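Local atomic coordinates of Thiol:disulfide interchange protein, thioredoxin family protein (Chlorobaculum tepidum, PDB entry 3OR5), a protein that probably works as a thioredoxin-family thiol:disulfide oxidoreductase, perhaps in the maturation of c-type cytochromes. Residues F17-V22 and P94-A98; L32-I38 and G67-V71; V59-W63 and F142-K147. One frame throughout, in Å; residues are numbered along the deposited sequence.

Contact 1. Residues F17-V22 and P94-A98; sequences FSGVTV and PVMMA
Met96, a selenomethionine in this crystal, is the main bump of the contact, and the hollow that takes it is the backbone groove of Phe17-Thr21. The two strands are not paired: their axes pass 7.3 Å apart at 85°, and the side chain of Met96 lies in the gap. Met96 CG lies 3.5 Å from Val20 O, and farther along Met96 SE sits 3.8 Å from Gly19 N. A bend at the last torsion (chi3 -75°) then carries the methyl to Phe17, where Met96 CE meets the edge of the ring, 4.0 Å from CE1 of Phe17. The absence of a side chain at Gly19 fits the close approach of the selenium. A beta carbon there would lie about 3.0 Å from SE of Met96, and the backbone angles of Gly19 would in addition press it against the preceding carbonyl oxygen.

A second bump comes from the other segment. Val22 CG2 rests on the CG-SE part of the folded Met97 side chain, 3.7 Å from Met97 CG, while also resting against Val95 CG1. The position of Val22 is fixed by a single backbone bond, Val22 N to Val95 O at 2.8 Å, nearly straight (164°) and in the carbonyl plane. Next to it, Thr21 CG2 packs on Pro94 CB at 4.1 Å, while Thr21 OG1 is engaged by Asp23 and the backbone N of Lys25. Where the chains diverge, a water bridges the backbones, donating to Val20 O and accepting from Met97 N.

The contact thus seats the small hairpin 18-20/26-28 against edge strand 95-97 of the thioredoxin-type central sheet. Phe27 of strand 26-28 reaches Pro94 and Met96, helix 79-89 receives Val22 through Leu79, Lys83 and Met86, and strand 68-74 flanks 95-97 within the sheet.

Contact 2. Residues L32-I38 and G67-V71; sequences LKGKAYI and GFTFV
Ile38 and Phe70 run alongside each other off neighbouring strands, Ile38 CB 3.7 Å from Phe70 CD1. Phe68 comes in on the same face of the sheet: its CG stands anti to the backbone N (chi1 166°), which swings the ring across to the other strand, where Ile38 CG1 meets its edge in plane, 3.9 Å from CE1 of Phe68. The two phenylalanines are themselves interlocked, Phe68 CZ being centred over one face of the Phe70 ring. On the opposite face of the sheet Leu32 comes in nearly perpendicular to Thr69, Leu32 CD2 3.8 Å from Thr69 CG2, and Leu32 CD1 lies over a face of the Tyr37 ring near the rim.

Four backbone bonds in parallel register, from Ala36 N to Gly67 O at 2.9 Å through to Val71 N to Ile38 O at 2.9 Å, hold these side chains in step. A water donating to both Gly34 O and Gly67 O links the turn before the strand to the start of the pairing.

The strands are the two parallel members of the beta-alpha-beta unit 36-42, 47-63, 68-74. Helices 47-63 and 139-150 cover the Phe68 and Ile38 face, strand 119-123 flanks Tyr37, and Tyr93 and Pro94 pack on Thr69.

Contact 3. Residues V59-W63 and F142-K147; sequences VQKTW and FDRIVK
Val146 CG1 sits over the five-membered ring of Trp63, 3.6 Å from the ring centroid and close to its normal, a CH-pi contact that forms the dense part of the interface. One turn earlier on helix 47-63, Val59 and Val146 overlap side by side but run oppositely, Val59 CG1 4.1 Å from Val146 CG2; Val59 CG2 meets Phe142 CB at 3.8 Å. With the axes of the segments 10.5 Å apart, it is these side chains that bridge the helices, which lie together on one face of the thioredoxin-type sheet, both Val146 and Trp63 resting on Phe68 of strand 68-74. On the solvent side the contact becomes polar and thinner. Asp143, its CG anti to the backbone N (chi1 -158°), extends to accept Trp63 NE1 at Asp143 OD1, 2.9 Å and 157° at the hydrogen; the donor keeps near its ring plane but arrives 56° out of the carboxylate plane. Replacing Trp63 by an alanine would probably leave Asp143 OD1 without its indole mate and open a gap beside Val146 CG1. The same OD1 also accepts from a water 2.7 Å away, which hydrogen-bonds Thr62 OG1 as well. At the exposed fringe Lys147 only brushes the indole, Lys147 CD 4.4 Å from Trp63 CH2.

How the contacts relate
From the N terminus, segment 17-22 comes first and opens the loop that contact 1 closes at 94-98. Contact 2 is nested inside it, running from 32-38 to 67-71. Segment 59-63 lies within both loops, but its partner 142-147 comes after both, so contact 3 crosses contacts 1 and 2. In space, contacts 1 and 2 meet through Pro94, whose CD touches Phe70 O, as strands 95-97 and 68-74 are sheet neighbours. Contacts 2 and 3 join where Gln60 reaches Thr69 and the backbone of Phe70. Contacts 1 and 3, centres about 21 Å apart, do not touch. Together they tie hairpin, central sheet and two helices.

Contact 1. Residues F17-V22 and P94-A98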
loop_
_atom_site.group_PDB
_atom_site.type_symbol
_atom_site.label_atom_id
_atom_site.label_comp_id
_atom_site.label_asym_id
_atom_site.label_seq_id
_atom_site.Cartn_x
_atom_site.Cartn_y
_atom_site.Cartn_z
ATOM N N PHE A 17 0.302 8.425 -9.201
ATOM C CA PHE A 17 -0.035 7.214 -9.896
ATOM C C PHE A 17 -1.578 7.024 -9.866
ATOM O O PHE A 17 -2.268 7.546 -9.037
ATOM C CB PHE A 17 0.637 5.982 -9.215
ATOM C CG PHE A 17 0.309 5.784 -7.746
ATOM C CD1 PHE A 17 -0.471 4.703 -7.395
ATOM C CD2 PHE A 17 0.814 6.573 -6.731
ATOM C CE1 PHE A 17 -0.754 4.426 -6.062
ATOM C CE2 PHE A 17 0.507 6.340 -5.384
ATOM C CZ PHE A 17 -0.318 5.267 -5.057
ATOM N N SER A 18 -2.052 6.225 -10.817
ATOM C CA SER A 18 -3.491 6.115 -11.024
ATOM C C SER A 18 -3.791 4.865 -11.775
ATOM O O SER A 18 -2.887 4.232 -12.343
ATOM C CB SER A 18 -4.084 7.338 -11.810
ATOM O OG SER A 18 -3.535 7.474 -13.092
ATOM N N GLY A 19 -5.064 4.476 -11.772
ATOM C CA GLY A 19 -5.431 3.331 -12.635
ATOM C C GLY A 19 -6.831 2.834 -12.355
ATOM O O GLY A 19 -7.638 3.552 -11.791
ATOM N N VAL A 20 -7.101 1.570 -12.739
ATOM C CA VAL A 20 -8.424 0.968 -12.536
ATOM C C VAL A 20 -8.138 -0.197 -11.591
ATOM O O VAL A 20 -7.126 -0.893 -11.783
ATOM C CB VAL A 20 -8.987 0.398 -13.837
ATOM C CG1 VAL A 20 -10.289 -0.329 -13.519
ATOM C CG2 VAL A 20 -9.349 1.605 -14.790
ATOM N N THR A 21 -8.974 -0.325 -10.588
ATOM C CA THR A 21 -8.759 -1.380 -9.598
ATOM C C THR A 21 -9.249 -2.727 -10.124
ATOM O O THR A 21 -10.009 -2.832 -11.104
ATOM C CB THR A 21 -9.487 -1.119 -8.287
ATOM O OG1 THR A 21 -10.886 -1.151 -8.582
ATOM C CG2 THR A 21 -9.059 0.283 -7.656
ATOM N N VAL A 22 -8.783 -3.813 -9.470
ATOM C CA VAL A 22 -9.172 -5.201 -9.850
ATOM C C VAL A 22 -10.688 -5.361 -9.842
ATOM O O VAL A 22 -11.227 -6.098 -10.704
ATOM C CB VAL A 22 -8.517 -6.092 -8.848
ATOM C CG1 VAL A 22 -9.090 -7.516 -8.962
ATOM C CG2 VAL A 22 -6.946 -6.060 -9.128
ATOM N N PRO A 94 -8.296 0.198 -2.029
ATOM C CA PRO A 94 -8.077 0.031 -3.468
ATOM C C PRO A 94 -6.973 -0.969 -3.744
ATOM O O PRO A 94 -5.903 -0.908 -3.116
ATOM C CB PRO A 94 -7.633 1.404 -3.962
ATOM C CG PRO A 94 -8.187 2.312 -2.895
ATOM C CD PRO A 94 -8.087 1.585 -1.601
ATOM N N VAL A 95 -7.225 -1.826 -4.707
ATOM C CA VAL A 95 -6.164 -2.730 -5.188
ATOM C C VAL A 95 -6.098 -2.777 -6.672
ATOM O O VAL A 95 -7.139 -2.933 -7.339
ATOM C CB VAL A 95 -6.572 -4.149 -4.718
ATOM C CG1 VAL A 95 -5.573 -5.261 -5.342
ATOM C CG2 VAL A 95 -6.574 -4.363 -3.155
HETATM N N MSE A 96 -4.891 -2.601 -7.219
HETATM C CA MSE A 96 -4.656 -2.565 -8.692
HETATM C C MSE A 96 -3.725 -3.707 -9.057
HETATM O O MSE A 96 -2.778 -4.034 -8.264
HETATM C CB MSE A 96 -4.038 -1.225 -9.182
HETATM C CG MSE A 96 -5.056 -0.192 -9.011
HETATM SE SE MSE A 96 -4.168 1.554 -9.476
HETATM C CE MSE A 96 -3.141 1.704 -7.857
HETATM N N MSE A 97 -3.919 -4.274 -10.232
HETATM C CA MSE A 97 -2.835 -5.159 -10.785
HETATM C C MSE A 97 -1.604 -4.348 -11.105
HETATM O O MSE A 97 -1.700 -3.238 -11.673
HETATM C CB MSE A 97 -3.279 -5.819 -12.095
HETATM C CG MSE A 97 -4.618 -6.597 -11.932
HETATM SE SE MSE A 97 -4.394 -8.202 -10.732
HETATM C CE MSE A 97 -3.088 -9.211 -11.800
ATOM N N ALA A 98 -0.411 -4.892 -10.790
ATOM C CA ALA A 98 0.775 -4.112 -11.104
ATOM C C ALA A 98 0.912 -3.913 -12.610
ATOM O O ALA A 98 0.501 -4.786 -13.452
ATOM C CB ALA A 98 2.015 -4.888 -10.633
HETATM O O HOH W 1 -6.068 -3.372 -11.940
#

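Contact 2. Residues L32-I38 and G67-V71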
loop_
_atom_site.group_PDB
_atom_site.type_symbol
_atom_site.label_atom_id
_atom_site.label_comp_id
_atom_site.label_asym_id
_atom_site.label_seq_id
_atom_site.Cartn_x
_atom_site.Cartn_y
_atom_site.Cartn_z
ATOM N N LEU A 32 -5.495 11.203 -2.649
ATOM C CA LEU A 32 -4.795 11.034 -1.396
ATOM C C LEU A 32 -4.135 12.295 -0.864
ATOM O O LEU A 32 -3.380 12.243 0.110
ATOM C CB LEU A 32 -3.738 9.946 -1.522
ATOM C CG LEU A 32 -4.526 8.641 -1.895
ATOM C CD1 LEU A 32 -3.709 7.431 -1.756
ATOM C CD2 LEU A 32 -5.910 8.418 -1.154
ATOM N N LYS A 33 -4.410 13.438 -1.488
ATOM C CA LYS A 33 -3.822 14.666 -0.960
ATOM C C LYS A 33 -4.191 14.888 0.495
ATOM O O LYS A 33 -5.341 14.851 0.835
ATOM C CB LYS A 33 -4.289 15.871 -1.774
ATOM C CG LYS A 33 -3.550 17.125 -1.337
ATOM C CD LYS A 33 -4.430 18.366 -1.589
ATOM C CE LYS A 33 -3.651 19.666 -1.333
ATOM N NZ LYS A 33 -3.739 20.507 -2.570
ATOM N N GLY A 34 -3.187 15.070 1.356
ATOM C CA GLY A 34 -3.366 15.324 2.762
ATOM C C GLY A 34 -3.641 14.099 3.633
ATOM O O GLY A 34 -3.869 14.209 4.840
ATOM N N LYS A 35 -3.646 12.957 2.987
ATOM C CA LYS A 35 -3.868 11.680 3.640
ATOM C C LYS A 35 -2.569 10.898 3.814
ATOM O O LYS A 35 -1.734 10.960 2.977
ATOM C CB LYS A 35 -4.850 10.836 2.824
ATOM C CG LYS A 35 -6.256 11.320 2.789
ATOM C CD LYS A 35 -7.230 10.279 2.291
ATOM C CE LYS A 35 -8.628 10.764 2.254
ATOM N NZ LYS A 35 -9.465 9.986 1.329
ATOM N N ALA A 36 -2.446 10.193 4.924
ATOM C CA ALA A 36 -1.309 9.245 5.055
ATOM C C ALA A 36 -1.789 7.999 4.309
ATOM O O ALA A 36 -2.978 7.720 4.217
ATOM C CB ALA A 36 -1.015 8.933 6.452
ATOM N N TYR A 37 -0.834 7.239 3.725
ATOM C CA TYR A 37 -1.288 6.002 3.086
ATOM C C TYR A 37 -0.074 5.058 3.048
ATOM O O TYR A 37 1.089 5.511 3.125
ATOM C CB TYR A 37 -1.861 6.199 1.702
ATOM C CG TYR A 37 -0.993 6.973 0.690
ATOM C CD1 TYR A 37 -0.261 6.269 -0.238
ATOM C CD2 TYR A 37 -1.036 8.368 0.613
ATOM C CE1 TYR A 37 0.469 6.936 -1.238
ATOM C CE2 TYR A 37 -0.341 9.026 -0.341
ATOM C CZ TYR A 37 0.459 8.335 -1.204
ATOM O OH TYR A 37 1.140 8.985 -2.219
ATOM N N ILE A 38 -0.384 3.782 2.888
ATOM C CA ILE A 38 0.711 2.757 2.772
ATOM C C ILE A 38 0.421 2.020 1.501
ATOM O O ILE A 38 -0.697 1.473 1.336
ATOM C CB ILE A 38 0.731 1.825 4.008
ATOM C CG1 ILE A 38 1.258 2.574 5.246
ATOM C CG2 ILE A 38 1.627 0.624 3.730
ATOM C CD1 ILE A 38 1.028 1.761 6.572
ATOM N N GLY A 67 -8.349 9.827 7.674
ATOM C CA GLY A 67 -7.276 10.426 6.887
ATOM C C GLY A 67 -6.209 9.467 6.416
ATOM O O GLY A 67 -5.085 9.901 6.125
ATOM N N PHE A 68 -6.581 8.192 6.407
ATOM C CA PHE A 68 -5.547 7.155 6.023
ATOM C C PHE A 68 -6.156 6.109 5.120
ATOM O O PHE A 68 -7.370 5.815 5.242
ATOM C CB PHE A 68 -5.033 6.421 7.299
ATOM C CG PHE A 68 -4.261 5.161 6.991
ATOM C CD1 PHE A 68 -2.907 5.228 6.604
ATOM C CD2 PHE A 68 -4.929 3.950 6.957
ATOM C CE1 PHE A 68 -2.264 4.048 6.151
ATOM C CE2 PHE A 68 -4.328 2.774 6.574
ATOM C CZ PHE A 68 -2.950 2.824 6.204
ATOM N N THR A 69 -5.346 5.564 4.194
ATOM C CA THR A 69 -5.812 4.329 3.472
ATOM C C THR A 69 -4.609 3.467 3.095
ATOM O O THR A 69 -3.504 3.975 2.873
ATOM C CB THR A 69 -6.557 4.658 2.195
ATOM O OG1 THR A 69 -7.178 3.468 1.649
ATOM C CG2 THR A 69 -5.682 5.361 1.052
ATOM N N PHE A 70 -4.838 2.154 3.063
ATOM C CA PHE A 70 -3.884 1.290 2.305
ATOM C C PHE A 70 -4.203 1.376 0.796
ATOM O O PHE A 70 -5.346 1.722 0.349
ATOM C CB PHE A 70 -4.041 -0.159 2.752
ATOM C CG PHE A 70 -3.441 -0.425 4.098
ATOM C CD1 PHE A 70 -2.082 -0.625 4.207
ATOM C CD2 PHE A 70 -4.236 -0.523 5.241
ATOM C CE1 PHE A 70 -1.539 -0.847 5.485
ATOM C CE2 PHE A 70 -3.711 -0.808 6.498
ATOM C CZ PHE A 70 -2.342 -0.957 6.627
ATOM N N VAL A 71 -3.187 1.072 -0.024
ATOM C CA VAL A 71 -3.448 0.852 -1.425
ATOM C C VAL A 71 -2.645 -0.407 -1.767
ATOM O O VAL A 71 -1.422 -0.492 -1.417
ATOM C CB VAL A 71 -2.859 1.994 -2.235
ATOM C CG1 VAL A 71 -3.033 1.726 -3.726
ATOM C CG2 VAL A 71 -3.511 3.329 -1.873
HETATM O O HOH W 2 -4.540 12.746 7.043
#

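Contact 3. Residues V59-W63 and F142-K147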
loop_
_atom_site.group_PDB
_atom_site.type_symbol
_atom_site.label_atom_id
_atom_site.label_comp_id
_atom_site.label_asym_id
_atom_site.label_seq_id
_atom_site.Cartn_x
_atom_site.Cartn_y
_atom_site.Cartn_z
ATOM N N VAL A 59 -6.955 -2.744 10.242
ATOM C CA VAL A 59 -6.437 -1.391 10.429
ATOM C C VAL A 59 -7.166 -0.367 9.497
ATOM O O VAL A 59 -7.475 0.799 9.888
ATOM C CB VAL A 59 -4.884 -1.369 10.198
ATOM C CG1 VAL A 59 -4.339 0.075 10.216
ATOM C CG2 VAL A 59 -4.226 -2.223 11.331
ATOM N N GLN A 60 -7.434 -0.763 8.270
ATOM C CA GLN A 60 -8.209 0.088 7.343
ATOM C C GLN A 60 -9.555 0.460 8.011
ATOM O O GLN A 60 -9.988 1.611 7.868
ATOM C CB GLN A 60 -8.434 -0.653 6.010
ATOM C CG GLN A 60 -9.227 0.183 5.036
ATOM C CD GLN A 60 -8.390 1.223 4.351
ATOM O OE1 GLN A 60 -7.162 1.210 4.373
ATOM N NE2 GLN A 60 -9.067 2.097 3.647
ATOM N N LYS A 61 -10.198 -0.525 8.629
ATOM C CA LYS A 61 -11.548 -0.226 9.216
ATOM C C LYS A 61 -11.426 0.790 10.338
ATOM O O LYS A 61 -12.285 1.695 10.417
ATOM C CB LYS A 61 -12.119 -1.514 9.756
ATOM C CG LYS A 61 -12.522 -2.514 8.610
ATOM C CD LYS A 61 -13.101 -3.811 9.148
ATOM C CE LYS A 61 -13.507 -4.526 7.898
ATOM N NZ LYS A 61 -13.849 -5.977 8.163
ATOM N N THR A 62 -10.383 0.720 11.142
ATOM C CA THR A 62 -10.173 1.695 12.215
ATOM C C THR A 62 -9.987 3.118 11.695
ATOM O O THR A 62 -10.482 4.094 12.314
ATOM C CB THR A 62 -8.979 1.270 13.059
ATOM O OG1 THR A 62 -9.238 -0.025 13.625
ATOM C CG2 THR A 62 -8.660 2.332 14.157
ATOM N N TRP A 63 -9.267 3.278 10.577
ATOM C CA TRP A 63 -8.789 4.578 10.150
ATOM C C TRP A 63 -9.370 5.131 8.845
ATOM O O TRP A 63 -8.952 6.201 8.401
ATOM C CB TRP A 63 -7.214 4.556 10.059
ATOM C CG TRP A 63 -6.525 4.266 11.357
ATOM C CD1 TRP A 63 -6.050 3.073 11.789
ATOM C CD2 TRP A 63 -6.234 5.210 12.393
ATOM N NE1 TRP A 63 -5.422 3.195 13.048
ATOM C CE2 TRP A 63 -5.566 4.503 13.430
ATOM C CE3 TRP A 63 -6.442 6.601 12.527
ATOM C CZ2 TRP A 63 -5.122 5.126 14.607
ATOM C CZ3 TRP A 63 -5.951 7.244 13.705
ATOM C CH2 TRP A 63 -5.338 6.471 14.736
ATOM N N PHE A 142 0.993 -1.814 12.720
ATOM C CA PHE A 142 0.427 -0.958 11.652
ATOM C C PHE A 142 -0.389 0.158 12.283
ATOM O O PHE A 142 -0.425 1.264 11.806
ATOM C CB PHE A 142 -0.510 -1.772 10.730
ATOM C CG PHE A 142 0.188 -2.502 9.667
ATOM C CD1 PHE A 142 0.912 -1.846 8.643
ATOM C CD2 PHE A 142 0.111 -3.897 9.637
ATOM C CE1 PHE A 142 1.534 -2.598 7.608
ATOM C CE2 PHE A 142 0.741 -4.635 8.611
ATOM C CZ PHE A 142 1.474 -3.981 7.601
ATOM N N ASP A 143 -1.160 -0.134 13.308
ATOM C CA ASP A 143 -1.894 0.938 13.944
ATOM C C ASP A 143 -1.073 2.133 14.452
ATOM O O ASP A 143 -1.381 3.294 14.259
ATOM C CB ASP A 143 -2.678 0.228 15.023
ATOM C CG ASP A 143 -3.802 0.976 15.420
ATOM O OD1 ASP A 143 -4.813 0.885 14.661
ATOM O OD2 ASP A 143 -3.603 1.674 16.441
ATOM N N ARG A 144 0.053 1.827 15.072
ATOM C CA ARG A 144 0.983 2.850 15.541
ATOM C C ARG A 144 1.662 3.578 14.374
ATOM O O ARG A 144 1.888 4.727 14.425
ATOM C CB ARG A 144 2.068 2.223 16.428
ATOM C CG ARG A 144 1.633 1.656 17.751
ATOM C CD ARG A 144 2.816 1.458 18.740
ATOM N NE ARG A 144 3.696 2.634 18.859
ATOM C CZ ARG A 144 5.025 2.580 19.004
ATOM N NH1 ARG A 144 5.667 1.388 19.071
ATOM N NH2 ARG A 144 5.724 3.705 19.086
ATOM N N ILE A 145 1.965 2.844 13.325
ATOM C CA ILE A 145 2.567 3.484 12.119
ATOM C C ILE A 145 1.583 4.479 11.541
ATOM O O ILE A 145 1.921 5.603 11.196
ATOM C CB ILE A 145 2.981 2.435 11.066
ATOM C CG1 ILE A 145 4.182 1.594 11.553
ATOM C CG2 ILE A 145 3.306 3.073 9.663
ATOM C CD1 ILE A 145 4.271 0.281 10.828
ATOM N N VAL A 146 0.315 4.081 11.465
ATOM C CA VAL A 146 -0.678 5.020 10.917
ATOM C C VAL A 146 -0.765 6.271 11.799
ATOM O O VAL A 146 -0.795 7.363 11.243
ATOM C CB VAL A 146 -2.035 4.297 10.787
ATOM C CG1 VAL A 146 -3.155 5.377 10.545
ATOM C CG2 VAL A 146 -1.946 3.301 9.694
ATOM N N LYS A 147 -0.835 6.097 13.142
ATOM C CA LYS A 147 -0.895 7.231 14.083
ATOM C C LYS A 147 0.277 8.187 13.851
ATOM O O LYS A 147 0.088 9.396 13.750
ATOM C CB LYS A 147 -0.915 6.716 15.534
ATOM C CG LYS A 147 -1.426 7.683 16.554
ATOM C CD LYS A 147 -2.065 6.856 17.708
ATOM C CE LYS A 147 -2.589 7.794 18.786
ATOM N NZ LYS A 147 -3.187 9.008 18.108
HETATM O O HOH W 3 -6.746 -0.861 14.063
#